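Local coordinates for protein probable 2-dehydro-3-deoxygalactonokinase DgoK1 (Sinorhizobium meliloti, PDB 3T69) that probably phosphorylates 2-dehydro-3-deoxy-D-galactonate with ATP, a step of galactose degradation by the DeLey-Doudoroff pathway, at residues G83-P88 and A92-R97; P112-R117 and G127-L132; E173-I178 and A238-T243; S206-N211 and T216-S221. All blocks are in the same frame, centred on the assembly; numbering follows the deposited sequence.

Contact 1 (G83-P88 and A92-R97); sequences GYIETP and AEIAGR
Ile-85 reaches from strand 84-86 across to the helically wound loop that carries Glu-93, Ile-94 and Arg-97, and the contact gathers round this one side chain. Its CA lies 7.5 Å from the CA of Ile-94. From CB, which points toward the loop, the side chain forks. The short branch, CG2, stands opposite the backbone N and runs to the carboxylate of Glu-93, where CG2 meets OE2 at 3.5 Å in an apolar-to-polar van der Waals contact. The long branch starts with CG1, set opposite the carbonyl carbon (chi1 -64°), and chi2 is near 161°, which stretches the chain so that its tip arrives at the loop. There CD1 settles on the backbone of Ile-94, 3.6 Å from CA, and 4.0 Å from CG1 of the same residue. Beside it, CD1 also rests 4.0 Å from CB of Arg-97. Strand 84-86 runs parallel to strand 108-116 in the mixed sheet, so Ile-85 bridges this sheet and the connection between strands 89-90 and 99-101; Pro-112 and Leu-114 of strand 108-116 also touch its side chain. The sheet is part of a chain whose family is consistent with the ASKHA (acetate and sugar kinase/Hsp70/actin) fold. Glu-93 extends beyond CG, and its OE1 accepts the backbone N-H of Ala-90, at the end of strand 89-90, which holds the carboxylate beside CG2 of Ile-85. Arg-97 turns at chi2 and chi3, away from Ile-85, and its NH1 makes a weak hydrogen bond to the carbonyl O of Glu-93.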
loop_
_atom_site.group_PDB
_atom_site.type_symbol
_atom_site.label_atom_id
_atom_site.label_comp_id
_atom_site.label_asym_id
_atom_site.label_seq_id
_atom_site.Cartn_x
_atom_site.Cartn_y
_atom_site.Cartn_z
ATOM N N GLY B 83 -11.153 -13.388 23.603
ATOM C CA GLY B 83 -11.298 -14.283 22.449
ATOM C C GLY B 83 -11.820 -13.589 21.220
ATOM O O GLY B 83 -11.567 -12.406 20.998
ATOM N N TYR B 84 -12.590 -14.338 20.439
ATOM C CA TYR B 84 -13.347 -13.777 19.356
ATOM C C TYR B 84 -14.619 -14.577 19.397
ATOM O O TYR B 84 -14.598 -15.777 19.692
ATOM C CB TYR B 84 -12.713 -14.085 18.011
ATOM C CG TYR B 84 -11.495 -13.325 17.589
ATOM C CD1 TYR B 84 -10.302 -14.004 17.286
ATOM C CD2 TYR B 84 -11.535 -11.935 17.419
ATOM C CE1 TYR B 84 -9.149 -13.301 16.862
ATOM C CE2 TYR B 84 -10.408 -11.228 16.995
ATOM C CZ TYR B 84 -9.216 -11.912 16.708
ATOM O OH TYR B 84 -8.113 -11.193 16.270
ATOM N N ILE B 85 -15.728 -13.939 19.076
ATOM C CA ILE B 85 -16.945 -14.677 18.924
ATOM C C ILE B 85 -17.102 -14.690 17.435
ATOM O O ILE B 85 -16.885 -13.674 16.724
ATOM C CB ILE B 85 -18.179 -13.975 19.609
ATOM C CG1 ILE B 85 -18.019 -13.890 21.124
ATOM C CG2 ILE B 85 -19.495 -14.679 19.240
ATOM C CD1 ILE B 85 -18.962 -12.803 21.794
ATOM N N GLU B 86 -17.505 -15.840 16.945
ATOM C CA GLU B 86 -17.567 -15.993 15.534
ATOM C C GLU B 86 -18.933 -15.525 14.978
ATOM O O GLU B 86 -19.943 -15.500 15.701
ATOM C CB GLU B 86 -17.095 -17.390 15.172
ATOM C CG GLU B 86 -18.079 -18.494 15.111
ATOM C CD GLU B 86 -17.461 -19.675 14.292
ATOM O OE1 GLU B 86 -17.362 -19.506 13.026
ATOM O OE2 GLU B 86 -17.022 -20.706 14.922
ATOM N N THR B 87 -18.923 -15.069 13.731
ATOM C CA THR B 87 -20.066 -14.467 13.113
ATOM C C THR B 87 -20.773 -15.550 12.328
ATOM O O THR B 87 -20.158 -16.449 11.842
ATOM C CB THR B 87 -19.645 -13.379 12.105
ATOM O OG1 THR B 87 -18.788 -13.959 11.101
ATOM C CG2 THR B 87 -18.958 -12.248 12.794
ATOM N N PRO B 88 -22.083 -15.456 12.176
ATOM C CA PRO B 88 -22.943 -14.414 12.720
ATOM C C PRO B 88 -22.974 -14.549 14.236
ATOM O O PRO B 88 -22.881 -15.657 14.764
ATOM C CB PRO B 88 -24.316 -14.734 12.121
ATOM C CG PRO B 88 -24.015 -15.717 10.959
ATOM C CD PRO B 88 -22.864 -16.509 11.493
ATOM N N ALA B 92 -25.537 -9.377 21.871
ATOM C CA ALA B 92 -25.805 -9.598 23.289
ATOM C C ALA B 92 -24.946 -10.710 23.911
ATOM O O ALA B 92 -24.926 -10.857 25.140
ATOM C CB ALA B 92 -27.324 -9.877 23.512
ATOM N N GLU B 93 -24.238 -11.481 23.076
ATOM C CA GLU B 93 -23.337 -12.546 23.567
ATOM C C GLU B 93 -22.035 -11.947 24.104
ATOM O O GLU B 93 -21.346 -12.573 24.909
ATOM C CB GLU B 93 -22.921 -13.501 22.458
ATOM C CG GLU B 93 -23.937 -14.374 21.698
ATOM C CD GLU B 93 -23.166 -15.294 20.653
ATOM O OE1 GLU B 93 -23.480 -15.330 19.407
ATOM O OE2 GLU B 93 -22.184 -15.957 21.111
ATOM N N ILE B 94 -21.685 -10.738 23.678
ATOM C CA ILE B 94 -20.337 -10.207 23.921
ATOM C C ILE B 94 -19.936 -10.124 25.382
ATOM O O ILE B 94 -18.905 -10.687 25.750
ATOM C CB ILE B 94 -20.078 -8.836 23.220
ATOM C CG1 ILE B 94 -20.056 -8.987 21.720
ATOM C CG2 ILE B 94 -18.770 -8.169 23.690
ATOM C CD1 ILE B 94 -20.186 -7.646 21.026
ATOM N N ALA B 95 -20.708 -9.385 26.190
ATOM C CA ALA B 95 -20.407 -9.153 27.622
ATOM C C ALA B 95 -20.206 -10.484 28.392
ATOM O O ALA B 95 -19.305 -10.619 29.208
ATOM C CB ALA B 95 -21.486 -8.344 28.234
ATOM N N GLY B 96 -21.010 -11.482 28.063
ATOM C CA GLY B 96 -20.874 -12.799 28.676
ATOM C C GLY B 96 -19.558 -13.516 28.369
ATOM O O GLY B 96 -19.082 -14.318 29.175
ATOM N N ARG B 97 -18.962 -13.231 27.210
ATOM C CA ARG B 97 -17.698 -13.853 26.842
ATOM C C ARG B 97 -16.409 -13.090 27.248
ATOM O O ARG B 97 -15.297 -13.454 26.833
ATOM C CB ARG B 97 -17.720 -14.219 25.355
ATOM C CG ARG B 97 -18.139 -15.663 25.110
ATOM C CD ARG B 97 -19.610 -15.817 25.056
ATOM N NE ARG B 97 -20.153 -16.583 26.185
ATOM C CZ ARG B 97 -21.433 -16.487 26.618
ATOM N NH1 ARG B 97 -22.300 -15.616 26.038
ATOM N NH2 ARG B 97 -21.846 -17.245 27.656
#

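Contact 2 (P112-R117 and G127-L132); sequences PGLAQR and GEETQL
Glu-129 sets its side chain against Pro-112, Gly-113 and Leu-114, and this end of the contact is closely packed and buried. Its CB sits 3.6 Å from CG of Leu-114, while OE1 lies 3.5 Å from CA of Gly-113. The carboxylate gains no hydrogen bond from the strand: OE2 and the carbonyl O of Pro-112 are both acceptors. Its bonds come from its own helix start. A chi1 of 78° and a bend at chi2 fold the chain back, so that OE1 receives the N-H of Gly-127, the N-cap residue, through its syn lone pair at 2.8 Å, almost straight (171°). OE2 accepts from OG1 of Thr-130, on the anti side and 27° out of the carboxylate plane. Two donors thus fix the rotation of the group. The strand then leaves the helix: Ala-115 and Gln-116 lie well away, and exposed Arg-117 forms a salt bridge with a sulfate ion, probably from the crystallisation liquor, and a weak hydrogen bond from NH2 to Leu-228 O of the second subunit. Strand 108-116 is flanked by strands 84-86 and 123-125, the latter leading into helix 128-139, whose Thr-130 and Gln-131 face helix 290-305 and whose Leu-132 touches strand 143-148.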
loop_
_atom_site.group_PDB
_atom_site.type_symbol
_atom_site.label_atom_id
_atom_site.label_comp_id
_atom_site.label_asym_id
_atom_site.label_seq_id
_atom_site.Cartn_x
_atom_site.Cartn_y
_atom_site.Cartn_z
ATOM N N PRO B 112 -14.270 -9.700 24.109
ATOM C CA PRO B 112 -13.738 -10.345 22.933
ATOM C C PRO B 112 -13.948 -9.481 21.671
ATOM O O PRO B 112 -14.686 -8.481 21.718
ATOM C CB PRO B 112 -14.597 -11.598 22.863
ATOM C CG PRO B 112 -15.899 -11.141 23.489
ATOM C CD PRO B 112 -15.396 -10.462 24.664
ATOM N N GLY B 113 -13.313 -9.881 20.559
ATOM C CA GLY B 113 -13.648 -9.309 19.261
ATOM C C GLY B 113 -14.600 -10.220 18.502
ATOM O O GLY B 113 -15.100 -11.175 19.065
ATOM N N LEU B 114 -14.843 -9.919 17.230
ATOM C CA LEU B 114 -15.505 -10.848 16.329
ATOM C C LEU B 114 -14.579 -11.436 15.229
ATOM O O LEU B 114 -13.713 -10.769 14.712
ATOM C CB LEU B 114 -16.735 -10.189 15.688
ATOM C CG LEU B 114 -17.782 -9.535 16.604
ATOM C CD1 LEU B 114 -18.888 -8.892 15.798
ATOM C CD2 LEU B 114 -18.413 -10.517 17.536
ATOM N N ALA B 115 -14.788 -12.686 14.870
ATOM C CA ALA B 115 -14.063 -13.280 13.775
ATOM C C ALA B 115 -15.025 -13.837 12.736
ATOM O O ALA B 115 -16.014 -14.487 13.081
ATOM C CB ALA B 115 -13.146 -14.385 14.267
ATOM N N GLN B 116 -14.708 -13.567 11.473
ATOM C CA GLN B 116 -15.338 -14.215 10.371
ATOM C C GLN B 116 -14.392 -15.333 9.945
ATOM O O GLN B 116 -13.292 -15.085 9.478
ATOM C CB GLN B 116 -15.590 -13.197 9.264
ATOM C CG GLN B 116 -16.613 -13.654 8.231
ATOM C CD GLN B 116 -16.918 -12.585 7.176
ATOM O OE1 GLN B 116 -18.069 -12.173 7.026
ATOM N NE2 GLN B 116 -15.877 -12.134 6.433
ATOM N N ARG B 117 -14.799 -16.574 10.166
ATOM C CA ARG B 117 -13.917 -17.734 9.957
ATOM C C ARG B 117 -13.858 -18.291 8.517
ATOM O O ARG B 117 -12.976 -19.063 8.187
ATOM C CB ARG B 117 -14.242 -18.840 10.966
ATOM C CG ARG B 117 -13.747 -18.507 12.361
ATOM C CD ARG B 117 -13.648 -19.717 13.313
ATOM N NE ARG B 117 -12.438 -19.591 14.137
ATOM C CZ ARG B 117 -11.283 -20.194 13.852
ATOM N NH1 ARG B 117 -11.194 -21.017 12.786
ATOM N NH2 ARG B 117 -10.218 -19.979 14.633
ATOM N N GLY B 127 -12.851 -4.395 18.834
ATOM C CA GLY B 127 -13.221 -3.043 19.351
ATOM C C GLY B 127 -14.443 -2.367 18.719
ATOM O O GLY B 127 -15.251 -1.673 19.382
ATOM N N GLU B 128 -14.564 -2.535 17.413
ATOM C CA GLU B 128 -15.703 -2.099 16.627
ATOM C C GLU B 128 -16.919 -2.924 16.991
ATOM O O GLU B 128 -18.064 -2.530 16.683
ATOM C CB GLU B 128 -15.387 -2.271 15.116
ATOM C CG GLU B 128 -14.277 -1.348 14.506
ATOM C CD GLU B 128 -12.872 -1.871 14.665
ATOM O OE1 GLU B 128 -12.711 -3.030 15.108
ATOM O OE2 GLU B 128 -11.901 -1.136 14.357
ATOM N N GLU B 129 -16.722 -4.089 17.607
ATOM C CA GLU B 129 -17.919 -4.844 18.005
ATOM C C GLU B 129 -18.570 -4.134 19.197
ATOM O O GLU B 129 -19.752 -4.232 19.379
ATOM C CB GLU B 129 -17.671 -6.339 18.315
ATOM C CG GLU B 129 -17.066 -6.611 19.669
ATOM C CD GLU B 129 -15.699 -6.008 19.738
ATOM O OE1 GLU B 129 -14.998 -6.125 18.708
ATOM O OE2 GLU B 129 -15.328 -5.406 20.766
ATOM N N THR B 130 -17.792 -3.426 19.994
ATOM C CA THR B 130 -18.353 -2.705 21.099
ATOM C C THR B 130 -19.062 -1.392 20.692
ATOM O O THR B 130 -20.070 -1.014 21.303
ATOM C CB THR B 130 -17.311 -2.475 22.174
ATOM O OG1 THR B 130 -16.877 -3.765 22.640
ATOM C CG2 THR B 130 -17.920 -1.690 23.327
ATOM N N GLN B 131 -18.572 -0.743 19.633
ATOM C CA GLN B 131 -19.305 0.361 19.049
ATOM C C GLN B 131 -20.556 -0.202 18.406
ATOM O O GLN B 131 -21.541 0.486 18.252
ATOM C CB GLN B 131 -18.449 1.143 18.056
ATOM C CG GLN B 131 -17.033 1.479 18.579
ATOM C CD GLN B 131 -16.174 2.237 17.559
ATOM O OE1 GLN B 131 -15.747 1.695 16.543
ATOM N NE2 GLN B 131 -15.919 3.501 17.845
ATOM N N LEU B 132 -20.559 -1.458 18.046
ATOM C CA LEU B 132 -21.794 -1.980 17.468
ATOM C C LEU B 132 -22.777 -2.446 18.526
ATOM O O LEU B 132 -23.997 -2.483 18.297
ATOM C CB LEU B 132 -21.522 -3.107 16.482
ATOM C CG LEU B 132 -20.901 -2.739 15.141
ATOM C CD1 LEU B 132 -20.386 -4.009 14.473
ATOM C CD2 LEU B 132 -21.902 -2.031 14.251
#

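Contact 3 (E173-I178 and A238-T243); sequences ELFDTI and AQLSGT
Phe-175 and Ser-241 bring their backbones closest, CA to CA 6.5 Å, where helix 173-178 passes helix 238-243. The two short axes approach to 10.0 Å at 148° between their N-to-C directions, a roughly antiparallel helix pair in the helical part of the kinase. The link is apolar, without a hydrogen bond across it. With CG swung opposite the backbone N (chi1 177°), Phe-175 sends its ring to the other helix, where the CD2-CE2 side meets Leu-240 and Ser-241 obliquely. CD2 is 3.7 Å from CG of Leu-240, and CE2 is 3.8 Å from CB of Ser-241. One turn along, Ile-178 offers CG2 to CD1 of Leu-240 at 3.9 Å, so Leu-240 wedges between an aromatic and a branched neighbour, its CD2 also against the ring. Were an alanine here, the branches that fill the space between Phe-175 and Ile-178 would be gone, which would probably open a gap and leave the ring freer to turn. Leu-240 also touches Leu-219 of helix 215-228, and Ile-178 packs on Leu-174 of the second subunit, so helix 171-181 also faces that subunit. Away from the contact, a threonine of each helix bonds back to the carbonyl one turn earlier: OG1 of Thr-177 to the carbonyl O of Glu-173, and OG1 of Thr-243 to the carbonyl O of Gln-239 at 2.8 Å, sitting above the carbonyl plane by 45°.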
loop_
_atom_site.group_PDB
_atom_site.type_symbol
_atom_site.label_atom_id
_atom_site.label_comp_id
_atom_site.label_asym_id
_atom_site.label_seq_id
_atom_site.Cartn_x
_atom_site.Cartn_y
_atom_site.Cartn_z
ATOM N N GLU B 173 -4.063 2.420 7.455
ATOM C CA GLU B 173 -2.679 1.947 7.618
ATOM C C GLU B 173 -1.897 2.047 6.297
ATOM O O GLU B 173 -0.683 2.362 6.298
ATOM C CB GLU B 173 -2.652 0.502 8.170
ATOM C CG GLU B 173 -1.277 0.021 8.632
ATOM C CD GLU B 173 -1.280 -1.362 9.313
ATOM O OE1 GLU B 173 -2.264 -2.136 9.114
ATOM O OE2 GLU B 173 -0.291 -1.672 10.035
ATOM N N LEU B 174 -2.581 1.798 5.181
ATOM C CA LEU B 174 -1.993 2.029 3.876
ATOM C C LEU B 174 -1.725 3.505 3.668
ATOM O O LEU B 174 -0.642 3.875 3.218
ATOM C CB LEU B 174 -2.843 1.463 2.737
ATOM C CG LEU B 174 -2.922 -0.072 2.640
ATOM C CD1 LEU B 174 -3.857 -0.569 1.557
ATOM C CD2 LEU B 174 -1.525 -0.715 2.485
ATOM N N PHE B 175 -2.665 4.368 4.026
ATOM C CA PHE B 175 -2.393 5.795 3.857
ATOM C C PHE B 175 -1.119 6.178 4.594
ATOM O O PHE B 175 -0.204 6.742 4.000
ATOM C CB PHE B 175 -3.585 6.691 4.255
ATOM C CG PHE B 175 -3.277 8.163 4.153
ATOM C CD1 PHE B 175 -2.726 8.850 5.245
ATOM C CD2 PHE B 175 -3.516 8.853 2.970
ATOM C CE1 PHE B 175 -2.419 10.215 5.166
ATOM C CE2 PHE B 175 -3.225 10.206 2.868
ATOM C CZ PHE B 175 -2.662 10.900 3.968
ATOM N N ASP B 176 -1.042 5.795 5.868
ATOM C CA ASP B 176 0.142 6.098 6.674
ATOM C C ASP B 176 1.430 5.546 6.128
ATOM O O ASP B 176 2.419 6.291 6.001
ATOM C CB ASP B 176 -0.066 5.784 8.159
ATOM C CG ASP B 176 -0.931 6.854 8.826
ATOM O OD1 ASP B 176 -2.141 6.608 9.050
ATOM O OD2 ASP B 176 -0.422 7.988 9.036
ATOM N N THR B 177 1.460 4.264 5.777
ATOM C CA THR B 177 2.769 3.754 5.396
ATOM C C THR B 177 3.174 4.221 4.005
ATOM O O THR B 177 4.350 4.394 3.736
ATOM C CB THR B 177 2.926 2.278 5.620
ATOM O OG1 THR B 177 2.002 1.586 4.786
ATOM C CG2 THR B 177 2.603 2.002 7.100
ATOM N N ILE B 178 2.186 4.462 3.148
ATOM C CA ILE B 178 2.474 4.982 1.836
ATOM C C ILE B 178 2.978 6.413 1.993
ATOM O O ILE B 178 4.011 6.746 1.402
ATOM C CB ILE B 178 1.284 4.905 0.894
ATOM C CG1 ILE B 178 0.911 3.451 0.669
ATOM C CG2 ILE B 178 1.610 5.575 -0.437
ATOM C CD1 ILE B 178 -0.189 3.271 -0.317
ATOM N N ALA B 238 -4.326 14.646 -0.849
ATOM C CA ALA B 238 -5.734 14.475 -1.070
ATOM C C ALA B 238 -5.966 13.365 -2.055
ATOM O O ALA B 238 -6.805 12.498 -1.826
ATOM C CB ALA B 238 -6.347 15.786 -1.594
ATOM N N GLN B 239 -5.249 13.440 -3.175
ATOM C CA GLN B 239 -5.223 12.406 -4.222
ATOM C C GLN B 239 -4.911 11.035 -3.597
ATOM O O GLN B 239 -5.661 10.046 -3.781
ATOM C CB GLN B 239 -4.121 12.759 -5.190
ATOM C CG GLN B 239 -4.409 12.474 -6.623
ATOM C CD GLN B 239 -3.319 13.052 -7.523
ATOM O OE1 GLN B 239 -2.649 14.043 -7.159
ATOM N NE2 GLN B 239 -3.152 12.456 -8.721
ATOM N N LEU B 240 -3.824 10.999 -2.821
ATOM C CA LEU B 240 -3.495 9.814 -2.057
ATOM C C LEU B 240 -4.651 9.295 -1.202
ATOM O O LEU B 240 -5.000 8.099 -1.293
ATOM C CB LEU B 240 -2.268 10.025 -1.175
ATOM C CG LEU B 240 -1.868 8.789 -0.357
ATOM C CD1 LEU B 240 -1.599 7.596 -1.238
ATOM C CD2 LEU B 240 -0.598 9.082 0.392
ATOM N N SER B 241 -5.225 10.164 -0.362
ATOM C CA SER B 241 -6.266 9.723 0.512
ATOM C C SER B 241 -7.442 9.307 -0.339
ATOM O O SER B 241 -8.032 8.228 -0.138
ATOM C CB SER B 241 -6.671 10.833 1.452
ATOM O OG SER B 241 -7.732 10.360 2.266
ATOM N N GLY B 242 -7.747 10.130 -1.332
ATOM C CA GLY B 242 -8.868 9.877 -2.155
ATOM C C GLY B 242 -8.794 8.567 -2.871
ATOM O O GLY B 242 -9.836 7.876 -3.024
ATOM N N THR B 243 -7.588 8.198 -3.327
ATOM C CA THR B 243 -7.426 6.961 -4.115
ATOM C C THR B 243 -7.748 5.742 -3.278
ATOM O O THR B 243 -8.546 4.839 -3.677
ATOM C CB THR B 243 -5.973 6.816 -4.710
ATOM O OG1 THR B 243 -5.679 7.935 -5.577
ATOM C CG2 THR B 243 -5.844 5.514 -5.470
#

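Contact 4 (S206-N211 and T216-S221); sequences SRTREN and TNLLFS
Leu-218 puts its two methyl branches on different residues of segment 206-211, and van der Waals contact is the first kind of interaction. Its CD2 lies over one face of the Arg-207 guanidinium, 3.8 Å above the plane and offset toward the rim, with NE nearest at 3.9 Å. Its CD1 goes to Thr-208, where it meets OG1 at 3.7 Å and CG2 at 4.1 Å. Arg-207 gets there with CG between the backbone N and the carbonyl carbon (chi1 42°), followed by a bend at chi3. Replacement by an alanine would remove both branches, which is likely to leave the guanidinium without the methyl over that face and a gap beside Thr-208. Hydrogen bonds form the second kind, none of them between the two segments. At the end of its helix Asn-211 turns back: the carbonyl O of Arg-207 accepts ND2 of Asn-211 at 3.1 Å, in the carbonyl plane on a lone pair though bent at the hydrogen (136°), and also the backbone N of Asn-211. OG1 of Thr-208 bonds to the carbonyl O of Ala-204, NH2 of Arg-207 to the carbonyl O of Arg-120 of the second subunit, and Ser-221 OG to Pro-122 O, also of the second subunit. Helices 199-210 and 215-228 are consecutive and joined by a short turn; helix 233-252 packs against both, meeting Thr-208 through Thr-243 and Leu-247, and Leu-219 through Leu-240.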
loop_
_atom_site.group_PDB
_atom_site.type_symbol
_atom_site.label_atom_id
_atom_site.label_comp_id
_atom_site.label_asym_id
_atom_site.label_seq_id
_atom_site.Cartn_x
_atom_site.Cartn_y
_atom_site.Cartn_z
ATOM N N SER B 206 -13.448 9.343 -7.108
ATOM C CA SER B 206 -14.280 8.916 -8.215
ATOM C C SER B 206 -13.467 8.098 -9.249
ATOM O O SER B 206 -13.881 7.005 -9.640
ATOM C CB SER B 206 -15.010 10.119 -8.844
ATOM O OG SER B 206 -15.756 10.838 -7.850
ATOM N N ARG B 207 -12.304 8.580 -9.678
ATOM C CA ARG B 207 -11.615 7.810 -10.717
ATOM C C ARG B 207 -11.208 6.442 -10.190
ATOM O O ARG B 207 -11.277 5.446 -10.922
ATOM C CB ARG B 207 -10.464 8.560 -11.426
ATOM C CG ARG B 207 -9.542 9.403 -10.539
ATOM C CD ARG B 207 -8.585 10.207 -11.405
ATOM N NE ARG B 207 -8.227 9.498 -12.652
ATOM C CZ ARG B 207 -7.252 9.880 -13.477
ATOM N NH1 ARG B 207 -6.504 10.942 -13.189
ATOM N NH2 ARG B 207 -7.004 9.195 -14.579
ATOM N N THR B 208 -10.864 6.376 -8.904
ATOM C CA THR B 208 -10.574 5.062 -8.292
ATOM C C THR B 208 -11.812 4.167 -8.061
ATOM O O THR B 208 -11.736 2.969 -8.362
ATOM C CB THR B 208 -9.721 5.177 -7.051
ATOM O OG1 THR B 208 -8.763 6.228 -7.245
ATOM C CG2 THR B 208 -8.992 3.919 -6.826
ATOM N N ARG B 209 -12.938 4.734 -7.582
ATOM C CA ARG B 209 -14.173 3.954 -7.379
ATOM C C ARG B 209 -14.668 3.383 -8.718
ATOM O O ARG B 209 -15.149 2.243 -8.786
ATOM C CB ARG B 209 -15.260 4.763 -6.589
ATOM C CG ARG B 209 -16.653 4.083 -6.365
ATOM C CD ARG B 209 -17.433 4.120 -7.660
ATOM N NE ARG B 209 -18.867 3.963 -7.565
ATOM C CZ ARG B 209 -19.514 2.807 -7.413
ATOM N NH1 ARG B 209 -18.850 1.648 -7.285
ATOM N NH2 ARG B 209 -20.859 2.822 -7.359
ATOM N N GLU B 210 -14.499 4.176 -9.774
ATOM C CA GLU B 210 -14.789 3.756 -11.160
ATOM C C GLU B 210 -13.762 2.771 -11.798
ATOM O O GLU B 210 -14.142 1.917 -12.611
ATOM C CB GLU B 210 -14.933 4.994 -12.065
ATOM C CG GLU B 210 -16.090 5.979 -11.680
ATOM C CD GLU B 210 -16.036 7.321 -12.472
ATOM O OE1 GLU B 210 -15.085 7.550 -13.278
ATOM O OE2 GLU B 210 -16.948 8.161 -12.298
ATOM N N ASN B 211 -12.472 2.887 -11.445
ATOM C CA ASN B 211 -11.441 1.998 -12.002
ATOM C C ASN B 211 -10.554 1.298 -10.954
ATOM O O ASN B 211 -9.347 1.475 -10.946
ATOM C CB ASN B 211 -10.556 2.779 -12.939
ATOM C CG ASN B 211 -11.337 3.469 -14.021
ATOM O OD1 ASN B 211 -11.851 2.811 -14.929
ATOM N ND2 ASN B 211 -11.424 4.819 -13.946
ATOM N N THR B 216 -2.862 0.974 -8.339
ATOM C CA THR B 216 -1.412 1.086 -8.057
ATOM C C THR B 216 -0.677 1.857 -9.160
ATOM O O THR B 216 0.476 2.281 -9.004
ATOM C CB THR B 216 -0.775 -0.276 -7.826
ATOM O OG1 THR B 216 -1.066 -1.104 -8.951
ATOM C CG2 THR B 216 -1.369 -0.954 -6.519
ATOM N N ASN B 217 -1.372 2.064 -10.269
ATOM C CA ASN B 217 -0.958 3.050 -11.226
ATOM C C ASN B 217 -1.339 4.455 -10.735
ATOM O O ASN B 217 -0.482 5.353 -10.633
ATOM C CB ASN B 217 -1.566 2.753 -12.584
ATOM C CG ASN B 217 -1.452 3.908 -13.534
ATOM O OD1 ASN B 217 -0.361 4.322 -13.916
ATOM N ND2 ASN B 217 -2.569 4.454 -13.903
ATOM N N LEU B 218 -2.621 4.620 -10.392
ATOM C CA LEU B 218 -3.116 5.918 -9.845
ATOM C C LEU B 218 -2.233 6.428 -8.725
ATOM O O LEU B 218 -1.852 7.601 -8.735
ATOM C CB LEU B 218 -4.566 5.827 -9.395
ATOM C CG LEU B 218 -5.510 5.569 -10.597
ATOM C CD1 LEU B 218 -6.885 4.976 -10.210
ATOM C CD2 LEU B 218 -5.660 6.810 -11.475
ATOM N N LEU B 219 -1.825 5.534 -7.826
ATOM C CA LEU B 219 -0.920 5.928 -6.753
ATOM C C LEU B 219 0.416 6.433 -7.289
ATOM O O LEU B 219 0.959 7.418 -6.778
ATOM C CB LEU B 219 -0.689 4.780 -5.783
ATOM C CG LEU B 219 -1.910 4.303 -4.979
ATOM C CD1 LEU B 219 -1.652 2.980 -4.274
ATOM C CD2 LEU B 219 -2.294 5.355 -3.973
ATOM N N PHE B 220 0.932 5.807 -8.350
ATOM C CA PHE B 220 2.185 6.283 -8.849
ATOM C C PHE B 220 2.049 7.677 -9.432
ATOM O O PHE B 220 2.930 8.512 -9.259
ATOM C CB PHE B 220 2.849 5.319 -9.830
ATOM C CG PHE B 220 4.195 5.805 -10.284
ATOM C CD1 PHE B 220 5.253 5.824 -9.407
ATOM C CD2 PHE B 220 4.368 6.337 -11.562
ATOM C CE1 PHE B 220 6.522 6.310 -9.791
ATOM C CE2 PHE B 220 5.612 6.797 -11.965
ATOM C CZ PHE B 220 6.701 6.793 -11.062
ATOM N N SER B 221 0.911 7.946 -10.017
ATOM C CA SER B 221 0.623 9.208 -10.632
ATOM C C SER B 221 0.680 10.370 -9.682
ATOM O O SER B 221 0.956 11.451 -10.086
ATOM C CB SER B 221 -0.696 9.142 -11.361
ATOM O OG SER B 221 -0.498 8.553 -12.625
#

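In the fold
Contacts 1 and 2 share the sheet in which strands 84-86 and 108-116 are neighbours: a backbone hydrogen bond joins Ile-85 N to Gly-113 O (2.8 Å), and Ile-94 packs on Glu-129. The touching residues of contact 2 are all buried and centre on a carboxylate gripped by its own helix start, whereas contact 1 is only partly buried and rests on one isoleucine. Contacts 3 and 4 belong to the helical part, their centres 12 Å apart, and meet through Leu-240 and Leu-219 and through Thr-243 and Thr-208. Contact 3 is a buried apolar helix pair; contact 4 is partly buried and mixes leucine with arginine. Contacts 1 and 3 lie 33 Å apart between centres, on opposite sides of the chain's centre.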